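Local coordinates for two-domain protein containing predicted PHP-like metal-dependent phosphoesterase (Bacteroides vulgatus ATCC 8482, PDB 3E38), which binds three zinc ions in a PHP-type site and is probably a metal-dependent phosphoesterase, perhaps with 5'-3' exonuclease activity on DNA or RNA, at residues S193-H196 with T201-D204; F23-V28 with E209-T214; T37-E42 with I51-H56. One frame throughout, in Å; residues are numbered along the deposited sequence.

How the interactions relate
All three contacts are buried and lie in the PHP domain, close to its zinc ions. Interactions 1 and 2 share one zinc ion, bound by D194 of the first and by H24 and H26 of the second, and backbone bonds D194 N to H24 O and H26 N to I195 O tie their loops together. Interactions 1 and 3 share another, bound by H196 and H56. The chemistry differs with place: two waters bridge the loops of interaction 1, interaction 2 relies on sparse van der Waals touches between a metal-binding loop and the approach to strand 213-218, and interaction 3 packs helix 36-45 on strand 50-56, with R39 reaching back to H26 O of interaction 2.

Interaction 1: residues S193-H196 with T201-D204; sequences SDIH and TDYD. With ZN (zinc ion), chain I; ZN (zinc ion), chain J.
The zinc-binding loop after strand 188-192 carries D194 and H196, and its neighbours S193 and I195 meet D202 and Y203. The CD1 end of I195 lies 3.7 Å from D202 OD2, a methyl beside a carboxylate oxygen, while Y203 brings its hydroxyl oxygen OH to within 3.9 Å of S193 CA. Y203 has CG anti to its carbonyl carbon (chi1 -64°), which sends the ring out toward the loop. Two waters carry the polar part: one donates to S193 O and also bonds Y203 OH at 2.8 Å, the other accepts from H196 N and donates to D202 OD2 at 2.6 Å. They tie the backbone on both flanks of D194 and I195 to the segment 201-204. Within the loop, S193 OG accepts from I195 N at 3.0 Å, closing an ST turn, and S193 OG is also bonded to D22. H196 ND1 makes a weak bond to D194 O, at 2.8 Å, which may help to orient the imidazole for its metal. On the metal side D194 OD1 and H196 NE2 bind two different zinc ions, with H24, H26 and E93 completing the protein ligands of the first and D31 and H56 those of the second. Such an aspartate and histidine two residues apart, after a strand of the barrel, are characteristic of the PHP metal site.

Interaction 2: residues F23-V28 with E209-T214; sequences FHMHSV and EHRTMT. With ZN (zinc ion), chain I.
M25 and R211 meet through two bent chains: selenomethionine M25 carries CG between its backbone N and carbonyl carbon (chi1 67°) and turns at chi3 (60°), while R211, with its CG placed likewise (chi1 83°), also folds at chi3. The result is that methyl M25 CE comes to the edge of the guanidinium, near its plane, 3.7 Å from R211 NH1. The loop involved, 23-28, holds the His-x-His motif of the PHP fold, in which H24 NE2 and H26 NE2 each bind the same zinc ion at 2.2 Å; M25 between them points toward 209-214, whereas the two imidazoles turn to the metal. D194, E93 and a water, 2.1 Å from the zinc, also bind it. The ring of H24 has the NE2 of H26 at its edge and in its plane, as expected of two imidazoles converging on one ion. R211 is held by charge from outside the contact: NH1 forms a salt bridge to D22, just ahead of the loop, and NH2 one to D46, which probably balances much of the charge of this buried cation and holds its guanidinium in place, with the methyl of M25 lying against it. The apolar neighbours of M25 are I51, L53 and I195. At the other end of the contact, the ring of F23 reaches the start of strand 213-218, which pairs antiparallel with strand 17-22; the side chains of F23 and T214 cross at about a right angle. T214 OG1 bonds G191 O, and the ring of F23 lies against the CB end of the threonine, F23 CE2 approaching T214 CB obliquely at 4.2 Å.

Interaction 3: residues T37-E42 with I51-H56; sequences TVRVDE and ISLTEH. With ZN (zinc ion), chain J.
Helix 36-45 packs on strand 50-56 within the beta-alpha-beta unit formed with strand 17-22, and R39, V40, I51 and L53 make the contact. The methylenes of R39 do the packing: CG lies 3.9 Å from L53 CD1, the two side chains crossing at about a right angle. I51 holds its CG1 between the backbone N and the carbonyl carbon (chi1 66°), and its extended chi2 carries CD1 up to the helix, 3.9 Å from R39 O and 4.2 Å from V40 CG2. Beyond the bend at chi2 (-54°) the R39 guanidinium leaves this apolar patch. Its NH1 donates to E42 OE1, 2.9 Å away, in a salt bridge that uses the syn lone pair of the carboxylate and lies close to the guanidinium plane. NE of R39 bonds H26 O, and NH1 also bonds Q197 O, so one buried cation links the helix to two loops that bear zinc ligands. A leucine in its place would probably leave E42 OE1 without its cationic mate and H26 O without its donor, weakening the tie between helix and metal-binding loop. At the far end of the strand segment, H56 NE2 binds zinc at 2.1 Å, alongside ligands D31 and H196. Helix 72-83 flanks the contact, with C77 against both V40 and L53, and strand 50-56 runs parallel to its neighbours 17-22 and 87-95 in the sheet.

Interaction 1: residues S193-H196 with T201-D204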
loop_
_atom_site.group_PDB
_atom_site.type_symbol
_atom_site.label_atom_id
_atom_site.label_comp_id
_atom_site.label_asym_id
_atom_site.label_seq_id
_atom_site.Cartn_x
_atom_site.Cartn_y
_atom_site.Cartn_z
ATOM N N SER B 193 16.282 -16.477 2.729
ATOM C CA SER B 193 16.341 -15.033 2.772
ATOM C C SER B 193 17.777 -14.578 2.939
ATOM O O SER B 193 18.223 -13.682 2.267
ATOM C CB SER B 193 15.493 -14.449 3.911
ATOM O OG SER B 193 16.029 -14.697 5.190
ATOM N N ASP B 194 18.512 -15.234 3.818
ATOM C CA ASP B 194 19.863 -14.786 4.125
ATOM C C ASP B 194 19.750 -13.378 4.717
ATOM O O ASP B 194 20.615 -12.517 4.567
ATOM C CB ASP B 194 20.761 -14.832 2.867
ATOM C CG ASP B 194 22.239 -14.858 3.223
ATOM O OD1 ASP B 194 22.531 -14.664 4.434
ATOM O OD2 ASP B 194 23.111 -15.117 2.332
ATOM N N ILE B 195 18.641 -13.165 5.415
ATOM C CA ILE B 195 18.334 -11.847 6.008
ATOM C C ILE B 195 19.319 -11.378 7.062
ATOM O O ILE B 195 19.664 -12.127 7.944
ATOM C CB ILE B 195 16.858 -11.793 6.551
ATOM C CG1 ILE B 195 16.476 -10.351 6.868
ATOM C CG2 ILE B 195 16.621 -12.803 7.691
ATOM C CD1 ILE B 195 16.216 -9.515 5.574
ATOM N N HIS B 196 19.788 -10.131 6.895
ATOM C CA HIS B 196 20.661 -9.413 7.874
ATOM C C HIS B 196 19.926 -8.230 8.462
ATOM O O HIS B 196 19.947 -7.982 9.662
ATOM C CB HIS B 196 21.979 -8.932 7.267
ATOM C CG HIS B 196 22.895 -10.038 6.813
ATOM N ND1 HIS B 196 22.555 -10.916 5.803
ATOM C CD2 HIS B 196 24.147 -10.386 7.204
ATOM C CE1 HIS B 196 23.551 -11.770 5.600
ATOM N NE2 HIS B 196 24.539 -11.458 6.422
ATOM N N THR B 201 12.888 -4.168 5.737
ATOM C CA THR B 201 13.860 -3.283 5.105
ATOM C C THR B 201 14.250 -3.797 3.717
ATOM O O THR B 201 14.575 -2.999 2.812
ATOM C CB THR B 201 15.131 -3.115 5.965
ATOM O OG1 THR B 201 14.835 -2.292 7.112
ATOM C CG2 THR B 201 16.227 -2.472 5.174
ATOM N N ASP B 202 14.159 -5.113 3.541
ATOM C CA ASP B 202 14.568 -5.755 2.262
ATOM C C ASP B 202 13.451 -6.298 1.399
ATOM O O ASP B 202 13.699 -6.815 0.327
ATOM C CB ASP B 202 15.548 -6.913 2.517
ATOM C CG ASP B 202 16.949 -6.428 2.873
ATOM O OD1 ASP B 202 17.161 -5.192 3.002
ATOM O OD2 ASP B 202 17.829 -7.281 3.043
ATOM N N TYR B 203 12.226 -6.246 1.896
ATOM C CA TYR B 203 11.087 -6.728 1.100
ATOM C C TYR B 203 10.004 -5.706 1.220
ATOM O O TYR B 203 9.668 -5.258 2.300
ATOM C CB TYR B 203 10.607 -8.164 1.491
ATOM C CG TYR B 203 11.663 -9.256 1.235
ATOM C CD1 TYR B 203 11.799 -9.872 0.012
ATOM C CD2 TYR B 203 12.513 -9.648 2.242
ATOM C CE1 TYR B 203 12.803 -10.857 -0.214
ATOM C CE2 TYR B 203 13.465 -10.612 2.064
ATOM C CZ TYR B 203 13.616 -11.231 0.829
ATOM O OH TYR B 203 14.618 -12.182 0.718
ATOM N N ASP B 204 9.523 -5.289 0.063
ATOM C CA ASP B 204 8.477 -4.272 -0.011
ATOM C C ASP B 204 7.187 -5.019 0.051
ATOM O O ASP B 204 6.636 -5.431 -0.971
ATOM C CB ASP B 204 8.575 -3.463 -1.296
ATOM C CG ASP B 204 7.802 -2.161 -1.228
ATOM O OD1 ASP B 204 6.923 -1.984 -0.340
ATOM O OD2 ASP B 204 8.081 -1.299 -2.088
HETATM ZN ZN ZN I . 24.493 -15.869 5.306
HETATM ZN ZN ZN J . 26.403 -12.395 6.691
HETATM O O HOH W 1 16.667 -11.229 2.340
HETATM O O HOH W 2 19.492 -8.226 4.777
HETATM O O HOH W 3 25.386 -16.382 3.458
#

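Interaction 2: residues F23-V28 with E209-T214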
loop_
_atom_site.group_PDB
_atom_site.type_symbol
_atom_site.label_atom_id
_atom_site.label_comp_id
_atom_site.label_asym_id
_atom_site.label_seq_id
_atom_site.Cartn_x
_atom_site.Cartn_y
_atom_site.Cartn_z
ATOM N N PHE B 23 15.801 -21.240 5.972
ATOM C CA PHE B 23 16.906 -21.989 6.583
ATOM C C PHE B 23 18.221 -21.233 6.662
ATOM O O PHE B 23 19.282 -21.826 6.799
ATOM C CB PHE B 23 17.121 -23.283 5.785
ATOM C CG PHE B 23 15.936 -24.230 5.797
ATOM C CD1 PHE B 23 15.452 -24.732 6.992
ATOM C CD2 PHE B 23 15.368 -24.660 4.624
ATOM C CE1 PHE B 23 14.425 -25.615 7.013
ATOM C CE2 PHE B 23 14.320 -25.550 4.634
ATOM C CZ PHE B 23 13.846 -26.018 5.827
ATOM N N HIS B 24 18.137 -19.921 6.528
ATOM C CA HIS B 24 19.343 -19.091 6.444
ATOM C C HIS B 24 19.060 -17.642 6.773
ATOM O O HIS B 24 18.393 -16.918 6.053
ATOM C CB HIS B 24 19.892 -19.189 5.018
ATOM C CG HIS B 24 21.247 -18.600 4.822
ATOM N ND1 HIS B 24 22.032 -18.936 3.740
ATOM C CD2 HIS B 24 21.991 -17.771 5.585
ATOM C CE1 HIS B 24 23.185 -18.303 3.819
ATOM N NE2 HIS B 24 23.189 -17.585 4.925
HETATM N N MSE B 25 19.571 -17.240 7.913
HETATM C CA MSE B 25 19.395 -15.885 8.369
HETATM C C MSE B 25 20.383 -15.564 9.467
HETATM O O MSE B 25 21.011 -16.470 10.026
HETATM C CB MSE B 25 17.971 -15.697 8.856
HETATM C CG MSE B 25 17.640 -16.460 10.091
HETATM SE SE MSE B 25 15.723 -16.413 10.498
HETATM C CE MSE B 25 15.128 -17.236 8.888
ATOM N N HIS B 26 20.414 -14.278 9.801
ATOM C CA HIS B 26 21.375 -13.700 10.745
ATOM C C HIS B 26 20.867 -12.701 11.739
ATOM O O HIS B 26 19.881 -12.043 11.514
ATOM C CB HIS B 26 22.481 -13.030 9.948
ATOM C CG HIS B 26 23.157 -13.962 8.999
ATOM N ND1 HIS B 26 24.275 -14.695 9.335
ATOM C CD2 HIS B 26 22.843 -14.305 7.732
ATOM C CE1 HIS B 26 24.642 -15.422 8.294
ATOM N NE2 HIS B 26 23.794 -15.187 7.301
ATOM N N SER B 27 21.565 -12.670 12.876
ATOM C CA SER B 27 21.273 -11.740 13.977
ATOM C C SER B 27 22.561 -11.004 14.332
ATOM O O SER B 27 23.577 -11.191 13.706
ATOM C CB SER B 27 20.703 -12.430 15.218
ATOM O OG SER B 27 21.685 -13.117 16.017
ATOM N N VAL B 28 22.482 -10.141 15.324
ATOM C CA VAL B 28 23.628 -9.366 15.757
ATOM C C VAL B 28 24.767 -10.240 16.356
ATOM O O VAL B 28 25.831 -9.730 16.736
ATOM C CB VAL B 28 23.202 -8.304 16.861
ATOM C CG1 VAL B 28 22.392 -7.167 16.246
ATOM C CG2 VAL B 28 22.481 -8.969 17.996
ATOM N N GLU B 209 5.540 -8.116 -1.963
ATOM C CA GLU B 209 6.766 -8.927 -1.981
ATOM C C GLU B 209 6.807 -9.852 -0.774
ATOM O O GLU B 209 6.161 -9.642 0.229
ATOM C CB GLU B 209 8.015 -8.054 -2.000
ATOM C CG GLU B 209 8.171 -7.231 -3.253
ATOM C CD GLU B 209 9.443 -6.442 -3.275
ATOM O OE1 GLU B 209 10.335 -6.672 -2.410
ATOM O OE2 GLU B 209 9.544 -5.569 -4.170
ATOM N N HIS B 210 7.588 -10.907 -0.901
ATOM C CA HIS B 210 7.722 -11.889 0.182
ATOM C C HIS B 210 9.128 -12.379 0.275
ATOM O O HIS B 210 9.862 -12.484 -0.725
ATOM C CB HIS B 210 6.799 -13.092 -0.088
ATOM C CG HIS B 210 7.194 -13.847 -1.306
ATOM N ND1 HIS B 210 8.167 -14.818 -1.278
ATOM C CD2 HIS B 210 6.853 -13.692 -2.604
ATOM C CE1 HIS B 210 8.373 -15.273 -2.501
ATOM N NE2 HIS B 210 7.587 -14.605 -3.328
ATOM N N ARG B 211 9.497 -12.783 1.477
ATOM C CA ARG B 211 10.845 -13.239 1.695
ATOM C C ARG B 211 11.055 -14.494 0.891
ATOM O O ARG B 211 10.164 -15.315 0.807
ATOM C CB ARG B 211 11.131 -13.506 3.177
ATOM C CG ARG B 211 10.688 -14.877 3.687
ATOM C CD ARG B 211 11.423 -15.246 4.962
ATOM N NE ARG B 211 10.841 -14.550 6.089
ATOM C CZ ARG B 211 11.379 -14.453 7.289
ATOM N NH1 ARG B 211 12.552 -14.997 7.544
ATOM N NH2 ARG B 211 10.725 -13.787 8.234
ATOM N N THR B 212 12.227 -14.622 0.280
ATOM C CA THR B 212 12.584 -15.848 -0.437
ATOM C C THR B 212 12.586 -16.983 0.568
ATOM O O THR B 212 13.075 -16.867 1.681
ATOM C CB THR B 212 13.934 -15.678 -1.125
ATOM O OG1 THR B 212 13.777 -14.630 -2.078
ATOM C CG2 THR B 212 14.406 -16.948 -1.822
HETATM N N MSE B 213 11.972 -18.073 0.200
HETATM C CA MSE B 213 11.844 -19.153 1.154
HETATM C C MSE B 213 11.734 -20.501 0.510
HETATM O O MSE B 213 11.839 -20.630 -0.681
HETATM C CB MSE B 213 10.578 -18.922 1.988
HETATM C CG MSE B 213 9.279 -19.045 1.177
HETATM SE SE MSE B 213 7.683 -18.654 2.253
HETATM C CE MSE B 213 8.009 -16.740 2.477
ATOM N N THR B 214 11.528 -21.516 1.339
ATOM C CA THR B 214 11.385 -22.908 0.835
ATOM C C THR B 214 10.096 -23.561 1.276
ATOM O O THR B 214 9.716 -23.540 2.450
ATOM C CB THR B 214 12.552 -23.843 1.275
ATOM O OG1 THR B 214 13.797 -23.274 0.907
ATOM C CG2 THR B 214 12.435 -25.216 0.668
HETATM ZN ZN ZN I . 24.493 -15.869 5.306
HETATM O O HOH W 3 25.386 -16.382 3.458
#

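Interaction 3: residues T37-E42 with I51-H56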
loop_
_atom_site.group_PDB
_atom_site.type_symbol
_atom_site.label_atom_id
_atom_site.label_comp_id
_atom_site.label_asym_id
_atom_site.label_seq_id
_atom_site.Cartn_x
_atom_site.Cartn_y
_atom_site.Cartn_z
ATOM N N THR B 37 15.457 -12.596 18.758
ATOM C CA THR B 37 14.032 -12.882 18.934
ATOM C C THR B 37 13.202 -12.230 17.811
ATOM O O THR B 37 12.127 -12.677 17.422
ATOM C CB THR B 37 13.570 -12.519 20.308
ATOM O OG1 THR B 37 13.901 -11.163 20.571
ATOM C CG2 THR B 37 14.306 -13.433 21.312
ATOM N N VAL B 38 13.775 -11.225 17.205
ATOM C CA VAL B 38 13.086 -10.573 16.110
ATOM C C VAL B 38 12.900 -11.555 14.970
ATOM O O VAL B 38 11.901 -11.489 14.259
ATOM C CB VAL B 38 13.891 -9.365 15.588
ATOM C CG1 VAL B 38 13.241 -8.740 14.372
ATOM C CG2 VAL B 38 14.058 -8.371 16.669
ATOM N N ARG B 39 13.859 -12.458 14.774
ATOM C CA ARG B 39 13.731 -13.374 13.640
ATOM C C ARG B 39 12.536 -14.306 13.835
ATOM O O ARG B 39 11.971 -14.836 12.864
ATOM C CB ARG B 39 14.987 -14.218 13.380
ATOM C CG ARG B 39 16.224 -13.457 12.920
ATOM C CD ARG B 39 15.925 -12.616 11.704
ATOM N NE ARG B 39 17.113 -11.910 11.237
ATOM C CZ ARG B 39 17.092 -10.769 10.547
ATOM N NH1 ARG B 39 15.935 -10.181 10.243
ATOM N NH2 ARG B 39 18.232 -10.214 10.160
ATOM N N VAL B 40 12.163 -14.462 15.100
ATOM C CA VAL B 40 11.100 -15.370 15.486
ATOM C C VAL B 40 9.800 -14.624 15.274
ATOM O O VAL B 40 8.839 -15.193 14.796
ATOM C CB VAL B 40 11.214 -15.929 16.971
ATOM C CG1 VAL B 40 9.962 -16.769 17.317
ATOM C CG2 VAL B 40 12.524 -16.752 17.185
ATOM N N ASP B 41 9.785 -13.357 15.674
ATOM C CA ASP B 41 8.621 -12.499 15.447
ATOM C C ASP B 41 8.277 -12.377 13.971
ATOM O O ASP B 41 7.115 -12.383 13.589
ATOM C CB ASP B 41 8.871 -11.089 15.929
ATOM C CG ASP B 41 9.028 -11.015 17.422
ATOM O OD1 ASP B 41 8.386 -11.849 18.080
ATOM O OD2 ASP B 41 9.805 -10.150 17.896
ATOM N N GLU B 42 9.315 -12.219 13.166
ATOM C CA GLU B 42 9.144 -12.035 11.723
ATOM C C GLU B 42 8.578 -13.270 11.065
ATOM O O GLU B 42 7.685 -13.169 10.238
ATOM C CB GLU B 42 10.460 -11.703 11.066
ATOM C CG GLU B 42 11.024 -10.317 11.490
ATOM C CD GLU B 42 12.439 -10.080 10.935
ATOM O OE1 GLU B 42 13.163 -11.075 10.633
ATOM O OE2 GLU B 42 12.833 -8.903 10.850
ATOM N N ILE B 51 12.345 -22.013 10.953
ATOM C CA ILE B 51 13.507 -21.209 10.648
ATOM C C ILE B 51 14.747 -21.783 11.242
ATOM O O ILE B 51 14.705 -22.572 12.135
ATOM C CB ILE B 51 13.383 -19.756 11.247
ATOM C CG1 ILE B 51 13.391 -19.801 12.764
ATOM C CG2 ILE B 51 12.132 -19.030 10.736
ATOM C CD1 ILE B 51 13.325 -18.408 13.445
ATOM N N SER B 52 15.862 -21.354 10.704
ATOM C CA SER B 52 17.149 -21.663 11.265
ATOM C C SER B 52 17.980 -20.380 11.279
ATOM O O SER B 52 18.279 -19.829 10.214
ATOM C CB SER B 52 17.848 -22.745 10.427
ATOM O OG SER B 52 19.081 -23.158 11.008
ATOM N N LEU B 53 18.306 -19.910 12.477
ATOM C CA LEU B 53 19.191 -18.751 12.660
ATOM C C LEU B 53 20.605 -19.322 12.507
ATOM O O LEU B 53 21.135 -20.024 13.389
ATOM C CB LEU B 53 18.946 -18.089 14.005
ATOM C CG LEU B 53 19.549 -16.729 14.350
ATOM C CD1 LEU B 53 19.367 -15.714 13.250
ATOM C CD2 LEU B 53 18.917 -16.220 15.669
ATOM N N THR B 54 21.168 -19.071 11.326
ATOM C CA THR B 54 22.431 -19.638 10.917
ATOM C C THR B 54 23.532 -18.610 10.898
ATOM O O THR B 54 23.941 -18.148 9.852
ATOM C CB THR B 54 22.311 -20.266 9.523
ATOM O OG1 THR B 54 22.110 -19.233 8.552
ATOM C CG2 THR B 54 21.176 -21.271 9.487
ATOM N N GLU B 55 24.052 -18.321 12.083
ATOM C CA GLU B 55 25.131 -17.343 12.253
ATOM C C GLU B 55 26.420 -17.835 11.583
ATOM O O GLU B 55 26.694 -19.037 11.445
ATOM C CB GLU B 55 25.433 -17.025 13.725
ATOM C CG GLU B 55 24.258 -16.716 14.702
ATOM C CD GLU B 55 23.421 -15.486 14.421
ATOM O OE1 GLU B 55 23.657 -14.752 13.437
ATOM O OE2 GLU B 55 22.491 -15.249 15.237
ATOM N N HIS B 56 27.198 -16.865 11.131
ATOM C CA HIS B 56 28.514 -17.155 10.594
ATOM C C HIS B 56 29.320 -17.675 11.764
ATOM O O HIS B 56 29.261 -17.135 12.878
ATOM C CB HIS B 56 29.238 -15.904 10.064
ATOM C CG HIS B 56 28.613 -15.289 8.860
ATOM N ND1 HIS B 56 28.756 -15.824 7.596
ATOM C CD2 HIS B 56 27.874 -14.169 8.716
ATOM C CE1 HIS B 56 28.108 -15.070 6.730
ATOM N NE2 HIS B 56 27.555 -14.062 7.385
HETATM ZN ZN ZN J . 26.403 -12.395 6.691
#